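Local structure of exosome complex component Rrp42 (Archaeoglobus fulgidus, 3M7N) at residues G77-N82 and V119-L124; A159-K164 and L178-L183; G61-P66 and A167-L172; L212-D217 and E240-S245; S152-I157 and L183-T188. The protein is a component of the archaeal exosome, an RNA-degrading complex, probably non-catalytic itself and thought to help structure the Rrp41 active site. All blocks are in the same frame, centred on the assembly; numbering follows the deposited sequence.

Contact 1. Residues G77-N82 and V119-L124; sequences GVIIVN and VDLSKL. With nucleotides of chain L.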
# COMPACT_ATOMS: atom_id res chain seq x y z
N GLY H 77 2.63 12.83 34.88
CA GLY H 77 3.06 13.31 33.59
C GLY H 77 3.28 12.12 32.67
O GLY H 77 3.29 10.96 33.12
N VAL H 78 3.46 12.41 31.38
CA VAL H 78 3.55 11.39 30.34
C VAL H 78 4.86 11.47 29.56
O VAL H 78 5.36 12.56 29.28
CB VAL H 78 2.37 11.57 29.37
CG1 VAL H 78 2.46 10.61 28.20
CG2 VAL H 78 1.06 11.38 30.12
N ILE H 79 5.42 10.31 29.21
CA ILE H 79 6.61 10.26 28.35
C ILE H 79 6.31 9.41 27.16
O ILE H 79 5.78 8.31 27.29
CB ILE H 79 7.85 9.68 29.06
CG1 ILE H 79 8.22 10.52 30.28
CG2 ILE H 79 9.04 9.63 28.11
CD1 ILE H 79 9.53 10.12 30.94
N ILE H 80 6.64 9.92 25.98
CA ILE H 80 6.36 9.22 24.73
C ILE H 80 7.61 9.28 23.89
O ILE H 80 8.16 10.36 23.66
CB ILE H 80 5.22 9.89 23.94
CG1 ILE H 80 4.15 10.42 24.89
CG2 ILE H 80 4.65 8.93 22.91
CD1 ILE H 80 2.80 10.64 24.24
N VAL H 81 8.07 8.13 23.45
CA VAL H 81 9.32 8.03 22.72
C VAL H 81 9.04 7.60 21.29
O VAL H 81 8.37 6.61 21.05
CB VAL H 81 10.28 7.02 23.40
CG1 VAL H 81 11.58 6.89 22.59
CG2 VAL H 81 10.59 7.44 24.83
N ASN H 82 9.56 8.35 20.33
CA ASN H 82 9.47 7.94 18.93
C ASN H 82 10.83 8.01 18.25
O ASN H 82 11.68 8.83 18.60
CB ASN H 82 8.44 8.78 18.15
CG ASN H 82 7.01 8.54 18.60
OD1 ASN H 82 6.49 9.24 19.47
ND2 ASN H 82 6.38 7.53 18.03
N VAL H 119 12.87 9.83 35.23
CA VAL H 119 12.17 11.10 35.34
C VAL H 119 11.00 10.94 36.28
O VAL H 119 10.17 10.05 36.10
CB VAL H 119 11.62 11.59 33.99
CG1 VAL H 119 10.78 12.82 34.20
CG2 VAL H 119 12.75 11.87 33.01
N ASP H 120 10.94 11.79 37.30
CA ASP H 120 9.88 11.72 38.28
C ASP H 120 8.60 12.28 37.69
O ASP H 120 8.41 13.49 37.62
CB ASP H 120 10.25 12.51 39.54
CG ASP H 120 9.41 12.14 40.74
OD1 ASP H 120 9.94 12.23 41.87
OD2 ASP H 120 8.24 11.73 40.56
N LEU H 121 7.72 11.38 37.27
CA LEU H 121 6.52 11.78 36.55
C LEU H 121 5.54 12.52 37.45
O LEU H 121 4.86 13.44 37.01
CB LEU H 121 5.85 10.57 35.90
CG LEU H 121 6.74 9.80 34.92
CD1 LEU H 121 5.99 8.61 34.32
CD2 LEU H 121 7.26 10.72 33.83
N SER H 122 5.47 12.11 38.71
CA SER H 122 4.50 12.69 39.62
C SER H 122 4.82 14.16 39.90
O SER H 122 3.94 14.93 40.26
CB SER H 122 4.43 11.88 40.92
OG SER H 122 5.71 11.78 41.52
N LYS H 123 6.08 14.53 39.72
CA LYS H 123 6.50 15.92 39.84
C LYS H 123 6.18 16.73 38.59
O LYS H 123 6.54 17.90 38.48
CB LYS H 123 7.99 16.00 40.13
CG LYS H 123 8.35 15.90 41.61
CD LYS H 123 9.85 15.72 41.78
CE LYS H 123 10.30 15.99 43.21
NZ LYS H 123 10.45 17.46 43.48
N LEU H 124 5.51 16.10 37.63
CA LEU H 124 5.15 16.77 36.37
C LEU H 124 3.65 16.97 36.28
O LEU H 124 3.09 17.12 35.19
CB LEU H 124 5.64 15.97 35.17
CG LEU H 124 7.16 15.99 35.00
CD1 LEU H 124 7.60 14.99 33.95
CD2 LEU H 124 7.62 17.39 34.65
O5' C L 3 0.04 5.04 22.52
C5' C L 3 1.42 5.39 22.22
C4' C L 3 2.31 5.81 23.40
O4' C L 3 1.65 6.76 24.29
C3' C L 3 2.79 4.72 24.36
O3' C L 3 3.89 3.99 23.81
C2' C L 3 3.20 5.52 25.59
O2' C L 3 4.47 6.13 25.50
C1' C L 3 2.12 6.59 25.62
N1 C L 3 1.01 6.20 26.53
C2 C L 3 1.24 6.20 27.92
O2 C L 3 2.36 6.52 28.35
N3 C L 3 0.23 5.83 28.76
C4 C L 3 -0.96 5.48 28.24
N4 C L 3 -1.93 5.13 29.10
C5 C L 3 -1.20 5.49 26.83
C6 C L 3 -0.20 5.84 26.02
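One hydrogen bond ties the two backbones together: Gly77 N donates to Leu121 O at 3.1 Å, with the N-H aimed nearly straight at the oxygen (161°). The donor stands well above the carbonyl plane. Leu121 O is gripped twice, because Leu124 N also donates to it at 2.8 Å and so closes a turn within the 119-124 loop. Gly77 meets this turn with backbone alone, its CA 4.0 Å from Leu124 CB.

The apolar part rests on Ile79. Its CG1 is anti to the carbonyl carbon (chi1 -60°) and the chain runs on extended, which brings CD1 up to the loop. Leu121 crosses it at about a right angle, with CD2 3.7 Å from Ile79 CG1, while the CD1 tip of Ile79 also reaches Val119 CB at 4.0 Å. The loop thus packs against the start of strand 78-84, within this chain an outermost strand of the mixed sheet in the first RNase PH domain, which runs parallel to strand 131-141 and bonds to it through Val78 and Ile80.

Within the loop, Ser122 OG donates to Asp120 OD2 at 2.7 Å, onto the syn lone pair of that carboxylate oxygen; Asp120 OD1 turns outward to a salt bridge with Arg181.

RNA meets the same strand through Ile79 O, which accepts a hydrogen bond from O2' of nucleotide C3 of chain L at 3.1 Å, a bond made by the ribose hydroxyl and consistent with recognition of RNA. Ile80 sets its CG2 3.8 Å from that O2'.

Contact 2. Residues A159-K164 and L178-L183; sequences ALMNTK and LPVRDL
Val180 pushes its two methyls onto the last turn of helix 148-161. CG2 sits 3.5 Å from Leu160 O, and CG1, anti to the backbone N, meets Met161 CG at 3.9 Å, the two side chains crossing at about a right angle. Met161 is bent at its last torsion (chi3 71°), and its SD lies 4.2 Å from Leu183 CG, again crosswise. Leu178 packs differently: it lies alongside Leu160, pointing the same way, with CD2 against CD2 at 3.7 Å, and also runs beside Thr163.

Where the helix ends, polar bonds take over. Leu178 N donates to Thr163 O at 3.2 Å, a fairly straight bond (165°) that arrives from above the carbonyl plane. Beside it, water 1 bridges the backbones, hydrogen-bonded to Met161 O at 2.6 Å and to Leu178 O at 2.9 Å, so a carbonyl in the last helical residue is linked to the loop through solvent.

A second shell positions these groups. Asn162 is the first residue to leave helical geometry, and Thr163 OG1 reaches back to donate to Ala159 O at 2.8 Å, which fixes the rotation of the threonine and sets its CB against Leu178. Further along, Asp182 OD2 accepts from both Leu183 N and Lys218 N.

The contact joins the end of helix 148-161, in the first RNase PH domain, to the chain that leads on to strand 185-192 of the second; Val62 and Met64 of strand 56-67 pack against Thr163, and Phe256 touches Met161 and Leu183.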
# COMPACT_ATOMS: atom_id res chain seq x y z
N ALA H 159 19.74 14.10 26.60
CA ALA H 159 18.77 15.13 26.27
C ALA H 159 17.86 15.42 27.46
O ALA H 159 17.56 16.58 27.75
CB ALA H 159 17.95 14.74 25.07
N LEU H 160 17.40 14.36 28.13
CA LEU H 160 16.55 14.52 29.28
C LEU H 160 17.28 15.27 30.39
O LEU H 160 16.72 16.16 31.03
CB LEU H 160 16.03 13.17 29.76
CG LEU H 160 14.94 12.59 28.86
CD1 LEU H 160 14.68 11.12 29.18
CD2 LEU H 160 13.66 13.45 28.95
N MET H 161 18.55 14.93 30.59
CA MET H 161 19.39 15.58 31.58
C MET H 161 19.66 17.05 31.25
O MET H 161 20.01 17.83 32.14
CB MET H 161 20.71 14.82 31.73
CG MET H 161 20.56 13.44 32.36
SD MET H 161 22.06 12.46 32.26
CE MET H 161 23.10 13.33 33.44
N ASN H 162 19.51 17.45 30.00
CA ASN H 162 19.68 18.86 29.66
C ASN H 162 18.39 19.54 29.21
O ASN H 162 18.43 20.52 28.49
CB ASN H 162 20.77 19.04 28.62
CG ASN H 162 22.13 18.59 29.13
OD1 ASN H 162 22.96 19.41 29.51
ND2 ASN H 162 22.37 17.26 29.12
N THR H 163 17.26 19.02 29.67
CA THR H 163 15.97 19.61 29.39
C THR H 163 15.59 20.72 30.37
O THR H 163 15.93 20.69 31.55
CB THR H 163 14.86 18.55 29.40
OG1 THR H 163 15.06 17.65 28.30
CG2 THR H 163 13.48 19.19 29.26
N LYS H 164 14.87 21.72 29.85
CA LYS H 164 14.40 22.83 30.66
C LYS H 164 12.90 22.91 30.50
O LYS H 164 12.39 23.11 29.38
CB LYS H 164 15.06 24.13 30.20
CG LYS H 164 14.45 25.39 30.81
CD LYS H 164 14.98 26.67 30.15
CE LYS H 164 16.35 27.05 30.70
NZ LYS H 164 16.85 28.33 30.14
N LEU H 178 14.39 19.89 34.23
CA LEU H 178 13.68 18.64 34.47
C LEU H 178 14.42 17.83 35.53
O LEU H 178 15.63 17.64 35.44
CB LEU H 178 13.59 17.84 33.17
CG LEU H 178 12.73 16.58 33.07
CD1 LEU H 178 11.25 16.93 32.91
CD2 LEU H 178 13.19 15.75 31.87
N PRO H 179 13.70 17.37 36.55
CA PRO H 179 14.35 16.52 37.55
C PRO H 179 14.66 15.13 36.98
O PRO H 179 13.74 14.36 36.71
CB PRO H 179 13.30 16.41 38.67
CG PRO H 179 12.23 17.44 38.34
CD PRO H 179 12.28 17.62 36.85
N VAL H 180 15.93 14.83 36.79
CA VAL H 180 16.35 13.50 36.35
C VAL H 180 17.05 12.75 37.49
O VAL H 180 18.05 13.22 38.01
CB VAL H 180 17.31 13.57 35.15
CG1 VAL H 180 17.71 12.18 34.73
CG2 VAL H 180 16.66 14.32 33.98
N ARG H 181 16.55 11.57 37.84
CA ARG H 181 17.08 10.87 39.01
C ARG H 181 17.73 9.51 38.75
O ARG H 181 18.00 8.76 39.68
CB ARG H 181 15.99 10.73 40.05
CG ARG H 181 14.77 10.06 39.53
CD ARG H 181 13.67 10.05 40.58
NE ARG H 181 12.43 9.48 40.06
CZ ARG H 181 11.33 9.30 40.79
NH1 ARG H 181 11.32 9.66 42.08
NH2 ARG H 181 10.25 8.76 40.22
N ASP H 182 17.99 9.18 37.49
CA ASP H 182 18.72 7.95 37.22
C ASP H 182 19.39 8.08 35.87
O ASP H 182 19.18 9.06 35.16
CB ASP H 182 17.81 6.70 37.28
CG ASP H 182 18.57 5.41 37.66
OD1 ASP H 182 18.03 4.60 38.44
OD2 ASP H 182 19.70 5.20 37.17
N LEU H 183 20.21 7.11 35.54
CA LEU H 183 20.99 7.21 34.32
C LEU H 183 21.01 5.84 33.63
O LEU H 183 22.00 5.11 33.69
CB LEU H 183 22.40 7.71 34.66
CG LEU H 183 23.09 8.64 33.64
CD1 LEU H 183 24.48 9.06 34.12
CD2 LEU H 183 23.16 7.99 32.25
O HOH W 1 18.03 17.62 33.86

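Contact 3. Residues G61-P66 and A167-L172; sequences GVKMQP and AERFDL
Residues 167-169 coil like a helix without its regular bonds, and the segment first meets the strand at Arg169. Its CG is anti to the backbone N (chi1 173°), and the guanidinium reaches toward Lys63, whose NZ lies 4.3 Å from Arg169 NH2, at the edge of the flat group and near its plane. These are like charges. Both form salt bridges with Glu46 OE2, Arg169 through NH1, and both donate to Glu87 O of the neighbouring exosome complex exonuclease 1 subunit.

Phe170 comes next and carries the apolar contact. Pro66 lies over one face of its ring, with CD 3.3 Å from the centroid and only 11° off the ring normal, a close CH-pi contact. Pro66 CG is displaced toward one side of the ring, 3.5 Å from Phe170 CD1. The far end of the ring reaches back along strand 56-67, where CZ lies 4.0 Å from Gln65 CB and CE2 4.0 Å from Met64 O.

At Asp171 the backbone takes a positive phi (47°), and the chain turns. Leu172 follows, its CD2 4.1 Å from Pro66 CG; both residues also touch Trp133 of strand 131-141. In this way the loop between the short strands 164-165 and 176-177 folds over the end of strand 56-67.

With no hydrogen bond joining the two segments, the proline ring over the Phe170 face and the Leu172 methyl beside it make the direct contact, while the paired cations are probably tolerated because Glu46 and the carbonyl oxygen of the partner subunit offset their charge.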
# COMPACT_ATOMS: atom_id res chain seq x y z
N GLY H 61 15.83 15.08 20.40
CA GLY H 61 15.30 16.32 20.95
C GLY H 61 14.12 16.03 21.85
O GLY H 61 13.39 15.06 21.65
N VAL H 62 13.95 16.86 22.87
CA VAL H 62 12.84 16.70 23.78
C VAL H 62 11.92 17.90 23.70
O VAL H 62 12.38 19.03 23.64
CB VAL H 62 13.33 16.55 25.25
CG1 VAL H 62 12.14 16.38 26.19
CG2 VAL H 62 14.29 15.38 25.37
N LYS H 63 10.62 17.64 23.69
CA LYS H 63 9.62 18.70 23.72
C LYS H 63 8.62 18.45 24.84
O LYS H 63 8.17 17.32 25.05
CB LYS H 63 8.88 18.79 22.37
CG LYS H 63 9.76 19.16 21.19
CD LYS H 63 10.36 20.56 21.36
CE LYS H 63 9.30 21.65 21.23
NZ LYS H 63 9.92 23.00 21.08
N MET H 64 8.26 19.51 25.55
CA MET H 64 7.29 19.38 26.62
C MET H 64 6.15 20.35 26.41
O MET H 64 6.37 21.52 26.07
CB MET H 64 7.94 19.65 27.98
CG MET H 64 9.04 18.67 28.34
SD MET H 64 9.72 19.03 29.97
CE MET H 64 8.36 18.48 31.00
N GLN H 65 4.93 19.87 26.61
CA GLN H 65 3.76 20.73 26.55
C GLN H 65 2.72 20.21 27.54
O GLN H 65 2.66 19.01 27.80
CB GLN H 65 3.21 20.81 25.12
CG GLN H 65 2.76 19.48 24.56
CD GLN H 65 2.28 19.57 23.11
OE1 GLN H 65 2.96 20.12 22.24
NE2 GLN H 65 1.09 19.03 22.85
N PRO H 66 1.94 21.12 28.13
CA PRO H 66 0.85 20.71 29.03
C PRO H 66 -0.13 19.86 28.25
O PRO H 66 -0.19 20.00 27.04
CB PRO H 66 0.21 22.04 29.42
CG PRO H 66 1.32 23.03 29.31
CD PRO H 66 2.16 22.58 28.15
N ALA H 167 7.88 26.33 31.62
CA ALA H 167 6.71 26.73 32.38
C ALA H 167 6.26 28.14 31.98
O ALA H 167 5.07 28.39 31.79
CB ALA H 167 6.96 26.64 33.88
N GLU H 168 7.22 29.04 31.82
CA GLU H 168 6.92 30.43 31.47
C GLU H 168 6.11 30.52 30.21
O GLU H 168 5.02 31.08 30.20
CB GLU H 168 8.21 31.21 31.30
CG GLU H 168 9.00 31.30 32.57
CD GLU H 168 10.44 31.60 32.31
OE1 GLU H 168 10.73 32.17 31.23
OE2 GLU H 168 11.29 31.27 33.17
N ARG H 169 6.64 29.97 29.12
CA ARG H 169 5.95 29.99 27.86
C ARG H 169 4.49 29.64 28.06
O ARG H 169 3.63 30.14 27.36
CB ARG H 169 6.55 28.98 26.88
CG ARG H 169 5.73 28.85 25.61
CD ARG H 169 6.01 27.58 24.84
NE ARG H 169 7.43 27.28 24.78
CZ ARG H 169 7.95 26.31 24.03
NH1 ARG H 169 9.26 26.10 24.05
NH2 ARG H 169 7.16 25.55 23.27
N PHE H 170 4.23 28.75 29.02
CA PHE H 170 2.87 28.27 29.23
C PHE H 170 2.22 28.90 30.46
O PHE H 170 1.25 28.38 31.00
CB PHE H 170 2.83 26.73 29.31
CG PHE H 170 3.01 26.04 27.98
CD1 PHE H 170 1.91 25.77 27.17
CD2 PHE H 170 4.27 25.65 27.53
CE1 PHE H 170 2.06 25.13 25.94
CE2 PHE H 170 4.43 25.02 26.31
CZ PHE H 170 3.33 24.75 25.51
N ASP H 171 2.78 30.03 30.89
CA ASP H 171 2.24 30.78 32.02
C ASP H 171 1.95 29.85 33.18
O ASP H 171 0.79 29.58 33.51
CB ASP H 171 0.99 31.55 31.60
CG ASP H 171 1.26 32.50 30.44
OD1 ASP H 171 2.33 33.16 30.45
OD2 ASP H 171 0.41 32.58 29.52
N LEU H 172 3.02 29.36 33.80
CA LEU H 172 2.94 28.23 34.69
C LEU H 172 4.07 28.35 35.69
O LEU H 172 4.31 27.44 36.49
CB LEU H 172 3.10 26.95 33.89
CG LEU H 172 1.96 25.93 33.87
CD1 LEU H 172 0.62 26.59 33.61
CD2 LEU H 172 2.25 24.89 32.81

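Contact 4. Residues L212-D217 and E240-S245; sequences LTITTD and ELLDVS
Ile214 reaches with its CD1 into the surface of helix 235-253, where it meets Leu242 CA at 3.9 Å and Ser245 OG at 3.7 Å. Its CG1 is anti to the carbonyl carbon (chi1 -65°) and the chain is close to extended, so the terminal methyl takes most of the contact; Leu242 CD2 approaches the same methyl at 4.2 Å. Two residues earlier on the strand, Leu212 slides past Leu241 in the opposite direction, touching methyl to methyl, Leu212 CD1 to Leu241 CD2 at 3.7 Å.

This is helix-on-sheet packing in the second RNase PH domain. The axes of the segments 212-216 and 240-245 come within 9.2 Å at an angle of 46°. Strand 211-216 lies inside a four-stranded antiparallel sheet, with strands 185-192 and 222-228 as its neighbours, and both also send side chains to this helix: Val187 touches Ser245, and Val222 touches Leu242.

Ser245 is the polar member of the interface. Its OG donates back along the helix to Leu241 O at 2.7 Å, an oxygen that Ser245 N also reaches. With its proton so used, OG accepts from water 2 at 3.1 Å, and the same water donates weakly to Leu212 O.

The buried hydroxyl is thus satisfied within its own helix and by a water; no direct hydrogen bond joins the segments, and the contact rests mainly on apolar packing.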
# COMPACT_ATOMS: atom_id res chain seq x y z
N LEU H 212 21.74 -8.87 21.46
CA LEU H 212 21.22 -8.89 22.82
C LEU H 212 21.49 -7.52 23.41
O LEU H 212 22.60 -6.99 23.31
CB LEU H 212 21.89 -10.03 23.60
CG LEU H 212 21.44 -10.55 24.98
CD1 LEU H 212 22.34 -10.06 26.07
CD2 LEU H 212 19.98 -10.28 25.32
N THR H 213 20.46 -6.92 23.98
CA THR H 213 20.58 -5.63 24.62
C THR H 213 20.26 -5.76 26.11
O THR H 213 19.25 -6.34 26.48
CB THR H 213 19.60 -4.60 24.00
OG1 THR H 213 19.93 -4.39 22.62
CG2 THR H 213 19.71 -3.29 24.72
N ILE H 214 21.12 -5.21 26.96
CA ILE H 214 20.87 -5.17 28.40
C ILE H 214 21.00 -3.73 28.87
O ILE H 214 22.01 -3.07 28.58
CB ILE H 214 21.85 -6.06 29.20
CG1 ILE H 214 21.63 -7.53 28.84
CG2 ILE H 214 21.63 -5.89 30.72
CD1 ILE H 214 22.77 -8.41 29.19
N THR H 215 19.99 -3.25 29.59
CA THR H 215 20.02 -1.91 30.14
C THR H 215 20.06 -1.89 31.66
O THR H 215 19.30 -2.60 32.33
CB THR H 215 18.81 -1.09 29.66
OG1 THR H 215 18.67 -1.26 28.24
CG2 THR H 215 18.97 0.41 30.02
N THR H 216 20.93 -1.06 32.22
CA THR H 216 21.01 -0.95 33.66
C THR H 216 20.78 0.47 34.14
O THR H 216 20.90 1.44 33.38
CB THR H 216 22.37 -1.42 34.17
OG1 THR H 216 23.38 -0.57 33.63
CG2 THR H 216 22.65 -2.85 33.74
N ASP H 217 20.44 0.59 35.42
CA ASP H 217 20.35 1.89 36.08
C ASP H 217 21.65 2.21 36.82
O ASP H 217 22.63 1.47 36.72
CB ASP H 217 19.13 1.95 37.02
CG ASP H 217 19.26 1.03 38.24
OD1 ASP H 217 20.37 0.54 38.53
OD2 ASP H 217 18.23 0.80 38.91
N GLU H 240 27.72 -14.89 31.00
CA GLU H 240 28.96 -14.17 30.87
C GLU H 240 28.68 -12.75 30.37
O GLU H 240 29.22 -11.77 30.90
CB GLU H 240 29.89 -14.92 29.93
CG GLU H 240 31.25 -14.24 29.75
CD GLU H 240 32.05 -14.86 28.61
OE1 GLU H 240 33.02 -14.22 28.14
OE2 GLU H 240 31.69 -15.99 28.20
N LEU H 241 27.80 -12.63 29.37
CA LEU H 241 27.49 -11.33 28.77
C LEU H 241 26.69 -10.43 29.70
O LEU H 241 26.78 -9.22 29.64
CB LEU H 241 26.74 -11.51 27.44
CG LEU H 241 26.56 -10.26 26.57
CD1 LEU H 241 27.90 -9.53 26.37
CD2 LEU H 241 25.93 -10.62 25.22
N LEU H 242 25.88 -11.03 30.56
CA LEU H 242 25.17 -10.27 31.57
C LEU H 242 26.18 -9.43 32.37
O LEU H 242 25.97 -8.22 32.58
CB LEU H 242 24.44 -11.23 32.52
CG LEU H 242 23.15 -10.86 33.24
CD1 LEU H 242 23.20 -11.44 34.63
CD2 LEU H 242 22.86 -9.37 33.31
N ASP H 243 27.27 -10.08 32.80
CA ASP H 243 28.28 -9.42 33.64
C ASP H 243 29.07 -8.38 32.87
O ASP H 243 29.20 -7.23 33.30
CB ASP H 243 29.23 -10.45 34.30
CG ASP H 243 28.50 -11.31 35.36
OD1 ASP H 243 27.61 -10.78 36.06
OD2 ASP H 243 28.80 -12.52 35.46
N VAL H 244 29.58 -8.79 31.72
CA VAL H 244 30.30 -7.88 30.85
C VAL H 244 29.50 -6.60 30.60
O VAL H 244 30.06 -5.50 30.65
CB VAL H 244 30.68 -8.59 29.52
CG1 VAL H 244 31.01 -7.57 28.42
CG2 VAL H 244 31.83 -9.56 29.73
N SER H 245 28.18 -6.75 30.40
CA SER H 245 27.31 -5.63 30.03
C SER H 245 27.08 -4.65 31.17
O SER H 245 27.14 -3.43 30.98
CB SER H 245 25.94 -6.12 29.51
OG SER H 245 26.09 -6.90 28.35
O HOH W 2 25.10 -6.66 25.46

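Contact 5. Residues S152-I157 and L183-T188; sequences SALAAI and LPVSVT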
# COMPACT_ATOMS: atom_id res chain seq x y z
N SER H 152 21.27 5.89 20.64
CA SER H 152 20.01 6.60 20.91
C SER H 152 19.68 6.66 22.38
O SER H 152 19.24 7.70 22.90
CB SER H 152 18.83 5.96 20.15
OG SER H 152 19.07 5.95 18.74
N ALA H 153 19.89 5.53 23.06
CA ALA H 153 19.66 5.46 24.50
C ALA H 153 20.50 6.51 25.21
O ALA H 153 20.01 7.19 26.11
CB ALA H 153 20.01 4.08 25.00
N LEU H 154 21.76 6.62 24.80
CA LEU H 154 22.69 7.61 25.35
C LEU H 154 22.19 9.03 25.06
O LEU H 154 22.18 9.90 25.95
CB LEU H 154 24.07 7.45 24.72
CG LEU H 154 25.28 6.87 25.46
CD1 LEU H 154 24.90 6.15 26.74
CD2 LEU H 154 26.05 5.97 24.52
N ALA H 155 21.79 9.27 23.82
CA ALA H 155 21.36 10.61 23.41
C ALA H 155 20.05 10.97 24.10
O ALA H 155 19.89 12.10 24.57
CB ALA H 155 21.23 10.73 21.88
N ALA H 156 19.14 10.01 24.18
CA ALA H 156 17.88 10.27 24.88
C ALA H 156 18.08 10.71 26.35
O ALA H 156 17.49 11.71 26.79
CB ALA H 156 16.94 9.09 24.76
N ILE H 157 18.89 9.99 27.12
CA ILE H 157 19.08 10.37 28.53
C ILE H 157 19.90 11.67 28.67
O ILE H 157 19.64 12.50 29.53
CB ILE H 157 19.67 9.23 29.41
CG1 ILE H 157 19.63 9.63 30.88
CG2 ILE H 157 21.08 8.86 29.00
CD1 ILE H 157 18.23 9.60 31.51
N LEU H 183 20.21 7.11 35.54
CA LEU H 183 20.99 7.21 34.32
C LEU H 183 21.01 5.84 33.63
O LEU H 183 22.00 5.11 33.69
CB LEU H 183 22.40 7.71 34.66
CG LEU H 183 23.09 8.64 33.64
CD1 LEU H 183 24.48 9.06 34.12
CD2 LEU H 183 23.16 7.99 32.25
N PRO H 184 19.90 5.49 32.98
CA PRO H 184 19.75 4.29 32.15
C PRO H 184 20.76 4.29 31.01
O PRO H 184 20.85 5.29 30.27
CB PRO H 184 18.36 4.44 31.52
CG PRO H 184 17.71 5.58 32.18
CD PRO H 184 18.72 6.38 32.92
N VAL H 185 21.48 3.18 30.84
CA VAL H 185 22.42 3.01 29.76
C VAL H 185 22.23 1.61 29.26
O VAL H 185 22.12 0.66 30.08
CB VAL H 185 23.87 3.14 30.23
CG1 VAL H 185 24.84 2.85 29.10
CG2 VAL H 185 24.11 4.52 30.86
N SER H 186 22.17 1.48 27.93
CA SER H 186 21.95 0.19 27.29
C SER H 186 23.20 -0.28 26.59
O SER H 186 23.94 0.52 26.01
CB SER H 186 20.78 0.26 26.28
OG SER H 186 21.21 0.85 25.05
N VAL H 187 23.45 -1.59 26.65
CA VAL H 187 24.61 -2.20 26.02
C VAL H 187 24.16 -3.32 25.11
O VAL H 187 23.53 -4.29 25.55
CB VAL H 187 25.59 -2.80 27.06
CG1 VAL H 187 26.74 -3.55 26.36
CG2 VAL H 187 26.12 -1.72 27.99
N THR H 188 24.54 -3.22 23.84
CA THR H 188 24.02 -4.11 22.82
C THR H 188 25.14 -4.91 22.20
O THR H 188 26.14 -4.35 21.75
CB THR H 188 23.28 -3.30 21.71
OG1 THR H 188 22.11 -2.70 22.27
CG2 THR H 188 22.91 -4.19 20.53
O HOH W 3 18.90 5.76 28.27
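The tight end of this contact is Ile157 against Pro184. Ile157 CD1 lies 3.5 Å from Pro184 CD, set there by a CG1 anti to the backbone N (chi1 -171°) and a turned chi2 (74°). CG2 takes the crowded position between backbone N and carbonyl carbon and meets Leu183 CD2 at 4.0 Å, the two side chains crossing at about a right angle. A second close point lies a turn earlier, where Ala153 CB approaches Ser186 OG at 3.4 Å; that hydroxyl is engaged with Asp150 OD2.

Looser packing lies between. Leu154 CD1 only grazes Val185 CG1 at 4.1 Å, the two crossing obliquely. No direct hydrogen bond joins helix and strand here; instead water 3 donates to Ala153 O at 2.8 Å and to Pro184 O at 2.8 Å, bridging a helical carbonyl to the residue just before the strand.

Helix 148-161 of the first RNase PH domain is thereby laid against the start of strand 185-192 of the second. Helix 100-115 packs on this helix at Ser152 and Ala156, Phe256 touches Leu154 and Ile157, and Val185 turns to Leu252 and Arg253 of helix 235-253.

How the contacts relate
Contacts 1, 4 and 5 are buried, whereas contacts 2 and 3 are partly open; contact 5 is centred about 4 Å from the centre of the chain, contact 3 about 24 Å. Contacts 2 and 5 both use helix 148-161 and share Leu183. Contacts 4 and 5 meet on adjacent strands of the second domain's sheet, and contacts 1 and 3 on the first domain's sheet, where Met64 and Leu124 touch. Leu178 of contact 2 packs on both of those residues. Chemistry follows place: apolar packing with a bridging water in contacts 2, 4 and 5, in contact 2 beside a direct backbone bond; RNA bonding at the strand of contact 1; charged groups facing a partner subunit in contact 3.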